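Local coordinates for Oxidored_FMN domain-containing protein ([Pseudomonas] geniculata N1, PDB 6L6J) that probably oxidises the amine 6-hydroxypseudooxynicotine, as a flavoprotein that binds FMN, a [4Fe-4S] cluster and ADP, at residues A[396-401]-A[425-430]; A[421-426]-A[458-463]; A[482-487]-A[620-625]. One frame throughout, in Å; residues are numbered along the deposited sequence.

Interaction 1 (A[396-401]-A[425-430]); sequences GGPAGL and GRLVRE. With ADP (adenosine-5'-diphosphate), chain D.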
loop_
_atom_site.group_PDB
_atom_site.type_symbol
_atom_site.label_atom_id
_atom_site.label_comp_id
_atom_site.label_asym_id
_atom_site.label_seq_id
_atom_site.Cartn_x
_atom_site.Cartn_y
_atom_site.Cartn_z
ATOM N N GLY A 396 -24.729 -3.301 -3.707
ATOM C CA GLY A 396 -23.771 -3.699 -4.756
ATOM C C GLY A 396 -22.443 -2.984 -4.629
ATOM O O GLY A 396 -21.692 -3.013 -5.600
ATOM N N GLY A 397 -22.158 -2.388 -3.470
ATOM C CA GLY A 397 -20.848 -1.776 -3.169
ATOM C C GLY A 397 -19.791 -2.832 -2.855
ATOM O O GLY A 397 -20.070 -4.038 -2.893
ATOM N N PRO A 398 -18.551 -2.430 -2.506
ATOM C CA PRO A 398 -17.497 -3.395 -2.201
ATOM C C PRO A 398 -17.809 -4.278 -0.981
ATOM O O PRO A 398 -17.325 -5.419 -0.944
ATOM C CB PRO A 398 -16.249 -2.542 -1.945
ATOM C CG PRO A 398 -16.756 -1.139 -1.722
ATOM C CD PRO A 398 -18.112 -1.041 -2.388
ATOM N N ALA A 399 -18.599 -3.774 -0.020
ATOM C CA ALA A 399 -19.026 -4.539 1.177
ATOM C C ALA A 399 -19.878 -5.714 0.719
ATOM O O ALA A 399 -19.429 -6.851 0.882
ATOM C CB ALA A 399 -19.768 -3.664 2.170
ATOM N N GLY A 400 -21.034 -5.429 0.116
ATOM C CA GLY A 400 -21.942 -6.438 -0.470
ATOM C C GLY A 400 -21.202 -7.469 -1.323
ATOM O O GLY A 400 -21.349 -8.696 -1.061
ATOM N N LEU A 401 -20.427 -7.001 -2.300
ATOM C CA LEU A 401 -19.761 -7.861 -3.312
ATOM C C LEU A 401 -18.782 -8.808 -2.630
ATOM O O LEU A 401 -18.617 -9.940 -3.139
ATOM C CB LEU A 401 -19.014 -6.992 -4.329
ATOM C CG LEU A 401 -19.904 -6.288 -5.339
ATOM C CD1 LEU A 401 -19.094 -5.290 -6.152
ATOM C CD2 LEU A 401 -20.588 -7.300 -6.245
ATOM N N GLY A 425 -21.622 0.114 -6.133
ATOM C CA GLY A 425 -22.083 1.130 -5.171
ATOM C C GLY A 425 -21.298 2.420 -5.341
ATOM O O GLY A 425 -21.276 2.950 -6.464
ATOM N N ARG A 426 -20.626 2.868 -4.277
ATOM C CA ARG A 426 -19.886 4.158 -4.226
ATOM C C ARG A 426 -18.818 4.190 -5.323
ATOM O O ARG A 426 -18.506 5.292 -5.808
ATOM C CB ARG A 426 -19.257 4.371 -2.856
ATOM C CG ARG A 426 -18.215 3.325 -2.484
ATOM C CD ARG A 426 -17.804 3.463 -1.024
ATOM N NE ARG A 426 -16.972 4.631 -0.831
ATOM C CZ ARG A 426 -16.491 5.035 0.326
ATOM N NH1 ARG A 426 -16.776 4.367 1.434
ATOM N NH2 ARG A 426 -15.729 6.119 0.374
ATOM N N LEU A 427 -18.315 3.032 -5.739
ATOM C CA LEU A 427 -17.228 2.946 -6.758
ATOM C C LEU A 427 -17.740 3.151 -8.187
ATOM O O LEU A 427 -16.897 3.502 -9.026
ATOM C CB LEU A 427 -16.487 1.618 -6.637
ATOM C CG LEU A 427 -15.540 1.529 -5.440
ATOM C CD1 LEU A 427 -14.909 0.139 -5.376
ATOM C CD2 LEU A 427 -14.480 2.624 -5.513
ATOM N N VAL A 428 -19.036 2.976 -8.465
ATOM C CA VAL A 428 -19.604 3.314 -9.808
ATOM C C VAL A 428 -19.162 4.730 -10.154
ATOM O O VAL A 428 -18.533 4.879 -11.187
ATOM C CB VAL A 428 -21.138 3.182 -9.889
ATOM C CG1 VAL A 428 -21.715 4.011 -11.019
ATOM C CG2 VAL A 428 -21.580 1.726 -10.033
ATOM N N ARG A 429 -19.456 5.717 -9.293
ATOM C CA ARG A 429 -19.192 7.166 -9.557
ATOM C C ARG A 429 -17.767 7.553 -9.147
ATOM O O ARG A 429 -17.170 8.365 -9.847
ATOM C CB ARG A 429 -20.197 8.043 -8.821
ATOM C CG ARG A 429 -21.596 8.000 -9.413
ATOM C CD ARG A 429 -22.584 8.806 -8.601
ATOM N NE ARG A 429 -22.572 8.413 -7.195
ATOM C CZ ARG A 429 -22.964 9.191 -6.182
ATOM N NH1 ARG A 429 -23.395 10.430 -6.408
ATOM N NH2 ARG A 429 -22.897 8.747 -4.940
ATOM N N GLU A 430 -17.229 6.985 -8.069
ATOM C CA GLU A 430 -15.845 7.298 -7.594
ATOM C C GLU A 430 -14.817 6.926 -8.671
ATOM O O GLU A 430 -13.880 7.732 -8.873
ATOM C CB GLU A 430 -15.483 6.573 -6.288
ATOM C CG GLU A 430 -15.989 7.255 -5.041
ATOM C CD GLU A 430 -15.325 6.804 -3.746
ATOM O OE1 GLU A 430 -14.086 6.757 -3.696
ATOM O OE2 GLU A 430 -16.048 6.490 -2.789
HETATM P PB ADP D . -20.172 0.023 0.922
HETATM O O1B ADP D . -20.270 -1.202 0.042
HETATM O O2B ADP D . -18.782 0.657 0.931
HETATM O O3B ADP D . -20.717 -0.221 2.307
HETATM P PA ADP D . -21.659 1.498 -1.128
HETATM O O1A ADP D . -20.527 1.203 -2.054
HETATM O O2A ADP D . -22.175 2.885 -1.047
HETATM O O3A ADP D . -21.185 1.120 0.341
HETATM O "O5'" ADP D . -22.854 0.445 -1.387
HETATM C "C5'" ADP D . -24.246 0.794 -1.209
HETATM C "C4'" ADP D . -25.041 0.316 -2.399
HETATM O "O4'" ADP D . -26.312 -0.209 -1.925
HETATM C "C3'" ADP D . -25.409 1.401 -3.427
HETATM O "O3'" ADP D . -25.457 0.915 -4.763
HETATM C "C2'" ADP D . -26.805 1.808 -2.941
HETATM O "O2'" ADP D . -27.586 2.537 -3.867
HETATM C "C1'" ADP D . -27.349 0.414 -2.648
HETATM N N9 ADP D . -28.599 0.396 -1.888
HETATM C C8 ADP D . -28.985 1.233 -0.866
HETATM N N7 ADP D . -30.184 0.970 -0.409
HETATM C C5 ADP D . -30.628 -0.094 -1.192
HETATM C C6 ADP D . -31.828 -0.842 -1.210
HETATM N N6 ADP D . -32.841 -0.638 -0.379
HETATM N N1 ADP D . -31.939 -1.844 -2.118
HETATM C C2 ADP D . -30.912 -2.066 -2.945
HETATM N N3 ADP D . -29.743 -1.438 -3.014
HETATM C C4 ADP D . -29.657 -0.455 -2.105
#
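Two glycine-bearing turns pack backbone to backbone beside the ADP diphosphate, in the Rossmann-type domain of the protein. Segment 396-401 holds the later part of a GxGxxG-type loop and the first turn of helix 398-410, while 425-430 runs into helix 426-430. Gly397, the N-cap residue, and Gly425 bring their CA atoms to 3.7 Å. A CB on Gly425 would collide with Gly397 CA and with ADP O1A, and one on Gly397 would strike O1A as well; the positive phi of Gly425 (41°) also suits glycine. The diphosphate ties both segments together: Ala399 N donates to ADP O1B at 3.1 Å, and Arg426 N to ADP O1A at 2.8 Å, nearly straight (176°). The start of helix 398-410 would probably favour this negative charge. Next to the glycines in sequence, Pro398 CG meets Leu427 CD1 at 4.3 Å, a loose apolar contact, with Ile653 of helix 653-666 and Val442 of helix 441-450 touching both residues. Arg426 CG takes the crowded position between backbone N and carbonyl carbon (chi1 63°), its CD lies near ADP O2B, and NH1 forms a salt bridge with Asp646. Glu430 OE2 lies in the guanidinium plane and takes both NE, at 2.9 Å, and NH2 of Arg426 on its syn side.

Interaction 2 (A[421-426]-A[458-463]); sequences SEWGGR and MYLDSP. With ADP (adenosine-5'-diphosphate), chain D.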
loop_
_atom_site.group_PDB
_atom_site.type_symbol
_atom_site.label_atom_id
_atom_site.label_comp_id
_atom_site.label_asym_id
_atom_site.label_seq_id
_atom_site.Cartn_x
_atom_site.Cartn_y
_atom_site.Cartn_z
ATOM N N SER A 421 -27.985 0.594 -12.012
ATOM C CA SER A 421 -27.842 -0.156 -13.289
ATOM C C SER A 421 -26.437 -0.751 -13.411
ATOM O O SER A 421 -26.179 -1.402 -14.451
ATOM C CB SER A 421 -28.159 0.706 -14.487
ATOM O OG SER A 421 -28.119 2.082 -14.158
ATOM N N GLU A 422 -25.567 -0.551 -12.413
ATOM C CA GLU A 422 -24.130 -0.950 -12.498
ATOM C C GLU A 422 -23.621 -1.348 -11.112
ATOM O O GLU A 422 -23.878 -0.595 -10.135
ATOM C CB GLU A 422 -23.309 0.203 -13.072
ATOM C CG GLU A 422 -21.947 -0.215 -13.588
ATOM C CD GLU A 422 -21.036 0.953 -13.943
ATOM O OE1 GLU A 422 -21.508 1.889 -14.628
ATOM O OE2 GLU A 422 -19.857 0.934 -13.532
ATOM N N TRP A 423 -22.940 -2.493 -11.032
ATOM C CA TRP A 423 -22.339 -3.016 -9.775
ATOM C C TRP A 423 -21.210 -2.073 -9.360
ATOM O O TRP A 423 -20.519 -1.570 -10.260
ATOM C CB TRP A 423 -21.846 -4.457 -9.969
ATOM C CG TRP A 423 -22.967 -5.408 -10.232
ATOM C CD1 TRP A 423 -23.292 -5.999 -11.420
ATOM C CD2 TRP A 423 -23.959 -5.834 -9.278
ATOM N NE1 TRP A 423 -24.414 -6.770 -11.274
ATOM C CE2 TRP A 423 -24.839 -6.694 -9.968
ATOM C CE3 TRP A 423 -24.179 -5.582 -7.921
ATOM C CZ2 TRP A 423 -25.926 -7.290 -9.337
ATOM C CZ3 TRP A 423 -25.260 -6.166 -7.305
ATOM C CH2 TRP A 423 -26.119 -7.012 -8.007
ATOM N N GLY A 424 -21.067 -1.822 -8.058
ATOM C CA GLY A 424 -19.932 -1.061 -7.487
ATOM C C GLY A 424 -20.333 -0.055 -6.413
ATOM O O GLY A 424 -19.437 0.563 -5.826
ATOM N N GLY A 425 -21.622 0.114 -6.133
ATOM C CA GLY A 425 -22.083 1.130 -5.171
ATOM C C GLY A 425 -21.298 2.420 -5.341
ATOM O O GLY A 425 -21.276 2.950 -6.464
ATOM N N ARG A 426 -20.626 2.868 -4.277
ATOM C CA ARG A 426 -19.886 4.158 -4.226
ATOM C C ARG A 426 -18.818 4.190 -5.323
ATOM O O ARG A 426 -18.506 5.292 -5.808
ATOM C CB ARG A 426 -19.257 4.371 -2.856
ATOM C CG ARG A 426 -18.215 3.325 -2.484
ATOM C CD ARG A 426 -17.804 3.463 -1.024
ATOM N NE ARG A 426 -16.972 4.631 -0.831
ATOM C CZ ARG A 426 -16.491 5.035 0.326
ATOM N NH1 ARG A 426 -16.776 4.367 1.434
ATOM N NH2 ARG A 426 -15.729 6.119 0.374
ATOM N N MET A 458 -27.646 -12.445 -9.396
ATOM C CA MET A 458 -27.269 -11.011 -9.382
ATOM C C MET A 458 -28.418 -10.194 -9.980
ATOM O O MET A 458 -28.722 -10.407 -11.146
ATOM C CB MET A 458 -25.969 -10.815 -10.172
ATOM C CG MET A 458 -24.863 -11.757 -9.706
ATOM S SD MET A 458 -23.216 -11.327 -10.319
ATOM C CE MET A 458 -22.878 -9.813 -9.431
ATOM N N TYR A 459 -29.056 -9.322 -9.186
ATOM C CA TYR A 459 -30.205 -8.473 -9.607
ATOM C C TYR A 459 -29.792 -6.998 -9.571
ATOM O O TYR A 459 -29.522 -6.482 -8.470
ATOM C CB TYR A 459 -31.424 -8.735 -8.719
ATOM C CG TYR A 459 -31.837 -10.184 -8.634
ATOM C CD1 TYR A 459 -32.305 -10.863 -9.749
ATOM C CD2 TYR A 459 -31.749 -10.878 -7.443
ATOM C CE1 TYR A 459 -32.688 -12.194 -9.680
ATOM C CE2 TYR A 459 -32.124 -12.208 -7.355
ATOM C CZ TYR A 459 -32.593 -12.865 -8.476
ATOM O OH TYR A 459 -32.941 -14.172 -8.381
ATOM N N LEU A 460 -29.800 -6.331 -10.726
ATOM C CA LEU A 460 -29.170 -5.000 -10.900
ATOM C C LEU A 460 -30.185 -3.862 -11.006
ATOM O O LEU A 460 -29.734 -2.735 -11.272
ATOM C CB LEU A 460 -28.284 -5.009 -12.150
ATOM C CG LEU A 460 -26.780 -4.988 -11.897
ATOM C CD1 LEU A 460 -26.022 -4.951 -13.220
ATOM C CD2 LEU A 460 -26.383 -3.820 -11.004
ATOM N N ASP A 461 -31.484 -4.066 -10.844
ATOM C CA ASP A 461 -32.379 -2.879 -10.946
ATOM C C ASP A 461 -33.455 -3.027 -9.888
ATOM O O ASP A 461 -34.613 -2.747 -10.191
ATOM C CB ASP A 461 -32.873 -2.667 -12.378
ATOM C CG ASP A 461 -31.908 -1.829 -13.203
ATOM O OD1 ASP A 461 -31.589 -0.690 -12.762
ATOM O OD2 ASP A 461 -31.447 -2.326 -14.252
ATOM N N SER A 462 -33.018 -3.362 -8.674
ATOM C CA SER A 462 -33.850 -3.929 -7.593
ATOM C C SER A 462 -33.668 -3.139 -6.301
ATOM O O SER A 462 -32.960 -3.567 -5.394
ATOM C CB SER A 462 -33.526 -5.389 -7.457
ATOM O OG SER A 462 -33.437 -5.990 -8.749
ATOM N N PRO A 463 -34.315 -1.957 -6.176
ATOM C CA PRO A 463 -34.462 -1.293 -4.884
ATOM C C PRO A 463 -35.443 -2.126 -4.049
ATOM O O PRO A 463 -36.479 -2.475 -4.575
ATOM C CB PRO A 463 -34.991 0.115 -5.225
ATOM C CG PRO A 463 -35.668 -0.050 -6.565
ATOM C CD PRO A 463 -34.940 -1.187 -7.263
HETATM P PB ADP D . -20.172 0.023 0.922
HETATM O O1B ADP D . -20.270 -1.202 0.042
HETATM O O2B ADP D . -18.782 0.657 0.931
HETATM O O3B ADP D . -20.717 -0.221 2.307
HETATM P PA ADP D . -21.659 1.498 -1.128
HETATM O O1A ADP D . -20.527 1.203 -2.054
HETATM O O2A ADP D . -22.175 2.885 -1.047
HETATM O O3A ADP D . -21.185 1.120 0.341
HETATM O "O5'" ADP D . -22.854 0.445 -1.387
HETATM C "C5'" ADP D . -24.246 0.794 -1.209
HETATM C "C4'" ADP D . -25.041 0.316 -2.399
HETATM O "O4'" ADP D . -26.312 -0.209 -1.925
HETATM C "C3'" ADP D . -25.409 1.401 -3.427
HETATM O "O3'" ADP D . -25.457 0.915 -4.763
HETATM C "C2'" ADP D . -26.805 1.808 -2.941
HETATM O "O2'" ADP D . -27.586 2.537 -3.867
HETATM C "C1'" ADP D . -27.349 0.414 -2.648
HETATM N N9 ADP D . -28.599 0.396 -1.888
HETATM C C8 ADP D . -28.985 1.233 -0.866
HETATM N N7 ADP D . -30.184 0.970 -0.409
HETATM C C5 ADP D . -30.628 -0.094 -1.192
HETATM C C6 ADP D . -31.828 -0.842 -1.210
HETATM N N6 ADP D . -32.841 -0.638 -0.379
HETATM N N1 ADP D . -31.939 -1.844 -2.118
HETATM C C2 ADP D . -30.912 -2.066 -2.945
HETATM N N3 ADP D . -29.743 -1.438 -3.014
HETATM C C4 ADP D . -29.657 -0.455 -2.105
#
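Residues 421-423 and 458-461 run at 145° to one another, their backbones nearest at Ser421 and Leu460, with CA atoms 5.6 Å apart. In this Rossmann-type domain, 458-463 leaves strand 456-459, an edge strand of the parallel sheet, next to 413-417, and 421-426 lies in the loop between strand 413-417 and helix 426-430. The contact is an apolar sandwich about the indole of Trp423, whose CG stands anti to the carbonyl carbon (chi1 -65°) so that the ring reaches the other segment. Leu460 CD2 lies over one face, 3.5 Å from the centroid of the Trp423 five-membered ring and 11° off its normal, a CH-pi contact. On the opposite face Met458 CE makes a second one, 3.9 Å from the same centroid; the bend at chi3 turns CE over the ring, nearer to it than SD, whose own Met-aromatic approach is oblique. Ile416 and Val447 also touch the indole. Toward solvent, Asp461 OD1 comes to 3.8 Å from Ser421 CA. Both segments continue to the nucleotide: Gly425 CA lies near ADP O3', and Ser462 O is 3.5 Å from ADP C2. At the six-membered end of the indole, Trp423 CH2 comes to 3.5 Å from Tyr459 O.

Interaction 3 (A[482-487]-A[620-625]); sequences GAKWRG and LSEDEL. With ADP (adenosine-5'-diphosphate), chain D.
Strand 483-485 pairs antiparallel with the end of strand 612-621, Ala483 facing Ser621 as a non-hydrogen-bonded pair and Lys484 facing Leu620 as a hydrogen-bonded one. Leu620 N donates to Lys484 O at 2.8 Å, nearly along the C=O axis, and Lys484 N returns a bond to Leu620 O at 3.0 Å from 28° above the carbonyl plane. Beyond the Ala483-Ser621 pair, Glu622 N reaches a lone pair of Gly482 O at 3.1 Å. Lys484 and Glu622 cross obliquely: the glutamate bends at chi2 (-70°) and lays OE2 3.5 Å from Lys484 CD, but Lys484 NZ stays 5.1 Å from OE2, so any attraction between the opposite charges is probably long-range, without a salt bridge. The pair sits where the chain passes between the Rossmann-type domain and what is probably a second alpha/beta domain. Strand 483-485 comes just after strand 476-479 of the ADP-binding Rossmann sheet but pairs into the mixed sheet that contains 612-621, and the latter leads through helix 624-632 back to Rossmann strand 641-643: two crossings, consistent with the layout of flavoproteins that have two dinucleotide-binding domains. At the ribbon's other end, Arg486 CG sits between backbone N and carbonyl carbon (chi1 66°), and its side chain crosses Leu620 at about a right angle. Arg486 CB touches Leu620 CD1 at 3.7 Å, and Leu620 CD2 stands over one guanidinium face, toward its rim; Arg486 NE is salt-bridged to Glu488. An alanine here would remove the guanidinium and with it the ion pair to Glu488, and would probably leave Leu620 less well covered. Gly482 CA lies 3.1 Å from ADP O3A.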
loop_
_atom_site.group_PDB
_atom_site.type_symbol
_atom_site.label_atom_id
_atom_site.label_comp_id
_atom_site.label_asym_id
_atom_site.label_seq_id
_atom_site.Cartn_x
_atom_site.Cartn_y
_atom_site.Cartn_z
ATOM N N GLY A 482 -24.543 1.121 2.217
ATOM C CA GLY A 482 -23.571 2.213 2.020
ATOM C C GLY A 482 -23.937 3.495 2.760
ATOM O O GLY A 482 -24.712 3.435 3.732
ATOM N N ALA A 483 -23.388 4.631 2.318
ATOM C CA ALA A 483 -23.528 5.942 2.990
ATOM C C ALA A 483 -23.637 7.060 1.946
ATOM O O ALA A 483 -23.659 6.753 0.762
ATOM C CB ALA A 483 -22.358 6.157 3.920
ATOM N N LYS A 484 -23.719 8.304 2.412
ATOM C CA LYS A 484 -23.820 9.539 1.599
ATOM C C LYS A 484 -22.957 10.633 2.237
ATOM O O LYS A 484 -22.865 10.700 3.473
ATOM C CB LYS A 484 -25.275 10.016 1.501
ATOM C CG LYS A 484 -26.109 9.349 0.406
ATOM C CD LYS A 484 -27.457 10.019 0.178
ATOM C CE LYS A 484 -27.344 11.511 -0.114
ATOM N NZ LYS A 484 -28.632 12.083 -0.580
ATOM N N TRP A 485 -22.370 11.491 1.419
ATOM C CA TRP A 485 -21.712 12.728 1.909
ATOM C C TRP A 485 -22.808 13.720 2.306
ATOM O O TRP A 485 -23.801 13.855 1.591
ATOM C CB TRP A 485 -20.725 13.272 0.869
ATOM C CG TRP A 485 -19.678 12.254 0.541
ATOM C CD1 TRP A 485 -19.806 11.178 -0.287
ATOM C CD2 TRP A 485 -18.364 12.171 1.113
ATOM N NE1 TRP A 485 -18.643 10.465 -0.314
ATOM C CE2 TRP A 485 -17.741 11.044 0.534
ATOM C CE3 TRP A 485 -17.643 12.960 2.021
ATOM C CZ2 TRP A 485 -16.438 10.674 0.857
ATOM C CZ3 TRP A 485 -16.348 12.599 2.333
ATOM C CH2 TRP A 485 -15.764 11.462 1.770
ATOM N N ARG A 486 -22.657 14.281 3.493
ATOM C CA ARG A 486 -23.584 15.248 4.119
ATOM C C ARG A 486 -23.125 16.667 3.756
ATOM O O ARG A 486 -21.948 16.821 3.315
ATOM C CB ARG A 486 -23.544 15.023 5.631
ATOM C CG ARG A 486 -22.195 15.377 6.249
ATOM C CD ARG A 486 -22.026 14.760 7.619
ATOM N NE ARG A 486 -22.999 15.254 8.586
ATOM C CZ ARG A 486 -23.048 14.876 9.850
ATOM N NH1 ARG A 486 -22.161 14.011 10.304
ATOM N NH2 ARG A 486 -23.957 15.389 10.656
ATOM N N GLY A 487 -23.979 17.667 3.989
ATOM C CA GLY A 487 -23.785 19.010 3.414
ATOM C C GLY A 487 -23.992 20.162 4.383
ATOM O O GLY A 487 -24.188 21.295 3.889
ATOM N N LEU A 620 -22.785 10.059 6.183
ATOM C CA LEU A 620 -23.884 9.568 7.060
ATOM C C LEU A 620 -24.407 8.248 6.494
ATOM O O LEU A 620 -24.677 8.196 5.275
ATOM C CB LEU A 620 -25.029 10.585 7.109
ATOM C CG LEU A 620 -24.785 11.827 7.955
ATOM C CD1 LEU A 620 -25.834 12.897 7.642
ATOM C CD2 LEU A 620 -24.765 11.472 9.443
ATOM N N SER A 621 -24.585 7.238 7.348
ATOM C CA SER A 621 -24.981 5.866 6.942
ATOM C C SER A 621 -26.441 5.855 6.440
ATOM O O SER A 621 -27.286 6.520 7.051
ATOM C CB SER A 621 -24.758 4.904 8.078
ATOM O OG SER A 621 -23.376 4.800 8.378
ATOM N N GLU A 622 -26.700 5.150 5.336
ATOM C CA GLU A 622 -28.060 4.752 4.892
ATOM C C GLU A 622 -28.425 3.456 5.610
ATOM O O GLU A 622 -28.065 2.401 5.113
ATOM C CB GLU A 622 -28.095 4.579 3.376
ATOM C CG GLU A 622 -28.041 5.896 2.617
ATOM C CD GLU A 622 -29.294 6.753 2.736
ATOM O OE1 GLU A 622 -30.348 6.218 3.172
ATOM O OE2 GLU A 622 -29.210 7.953 2.425
ATOM N N ASP A 623 -29.071 3.550 6.774
ATOM C CA ASP A 623 -29.320 2.382 7.658
ATOM C C ASP A 623 -30.810 2.257 7.986
ATOM O O ASP A 623 -31.133 1.431 8.857
ATOM C CB ASP A 623 -28.441 2.450 8.920
ATOM C CG ASP A 623 -28.676 3.654 9.822
ATOM O OD1 ASP A 623 -29.658 4.387 9.573
ATOM O OD2 ASP A 623 -27.875 3.842 10.778
ATOM N N GLU A 624 -31.694 3.016 7.339
ATOM C CA GLU A 624 -33.145 2.950 7.646
ATOM C C GLU A 624 -33.618 1.497 7.514
ATOM O O GLU A 624 -34.145 0.937 8.496
ATOM C CB GLU A 624 -33.957 3.868 6.735
ATOM C CG GLU A 624 -35.403 4.033 7.203
ATOM C CD GLU A 624 -36.327 4.810 6.274
ATOM O OE1 GLU A 624 -36.988 5.754 6.767
ATOM O OE2 GLU A 624 -36.398 4.460 5.066
ATOM N N LEU A 625 -33.419 0.911 6.337
ATOM C CA LEU A 625 -33.957 -0.428 5.982
ATOM C C LEU A 625 -33.476 -1.443 7.021
ATOM O O LEU A 625 -34.285 -2.297 7.413
ATOM C CB LEU A 625 -33.511 -0.809 4.565
ATOM C CG LEU A 625 -33.677 -2.287 4.190
ATOM C CD1 LEU A 625 -35.150 -2.683 4.097
ATOM C CD2 LEU A 625 -32.955 -2.584 2.886
HETATM P PB ADP D . -20.172 0.023 0.922
HETATM O O1B ADP D . -20.270 -1.202 0.042
HETATM O O2B ADP D . -18.782 0.657 0.931
HETATM O O3B ADP D . -20.717 -0.221 2.307
HETATM P PA ADP D . -21.659 1.498 -1.128
HETATM O O1A ADP D . -20.527 1.203 -2.054
HETATM O O2A ADP D . -22.175 2.885 -1.047
HETATM O O3A ADP D . -21.185 1.120 0.341
HETATM O "O5'" ADP D . -22.854 0.445 -1.387
HETATM C "C5'" ADP D . -24.246 0.794 -1.209
HETATM C "C4'" ADP D . -25.041 0.316 -2.399
HETATM O "O4'" ADP D . -26.312 -0.209 -1.925
HETATM C "C3'" ADP D . -25.409 1.401 -3.427
HETATM O "O3'" ADP D . -25.457 0.915 -4.763
HETATM C "C2'" ADP D . -26.805 1.808 -2.941
HETATM O "O2'" ADP D . -27.586 2.537 -3.867
HETATM C "C1'" ADP D . -27.349 0.414 -2.648
HETATM N N9 ADP D . -28.599 0.396 -1.888
HETATM C C8 ADP D . -28.985 1.233 -0.866
HETATM N N7 ADP D . -30.184 0.970 -0.409
HETATM C C5 ADP D . -30.628 -0.094 -1.192
HETATM C C6 ADP D . -31.828 -0.842 -1.210
HETATM N N6 ADP D . -32.841 -0.638 -0.379
HETATM N N1 ADP D . -31.939 -1.844 -2.118
HETATM C C2 ADP D . -30.912 -2.066 -2.945
HETATM N N3 ADP D . -29.743 -1.438 -3.014
HETATM C C4 ADP D . -29.657 -0.455 -2.105
#

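How the interactions relate
All three contacts gather round one ADP. Interactions 1 and 2 have centres about 9 Å apart and share Gly425 and Arg426; they are also joined by a probable hydrogen bond from Gly424 N to Gly396 O, 2.8 Å, while Gly396 CA packs on Trp423 CE3. Interaction 1 lies at the diphosphate, and interaction 2 carries its second segment to the adenine. Interaction 3 is set apart, its centre about 14 Å from that of interaction 1 and about 17 Å from that of interaction 2, with nearest atoms about 5 Å away in each case; it meets ADP at the diphosphate through Gly482 and near adenine N6 through Leu625. The iron-sulfur cluster lies about 11 Å from the Leu427 side chain of interaction 1.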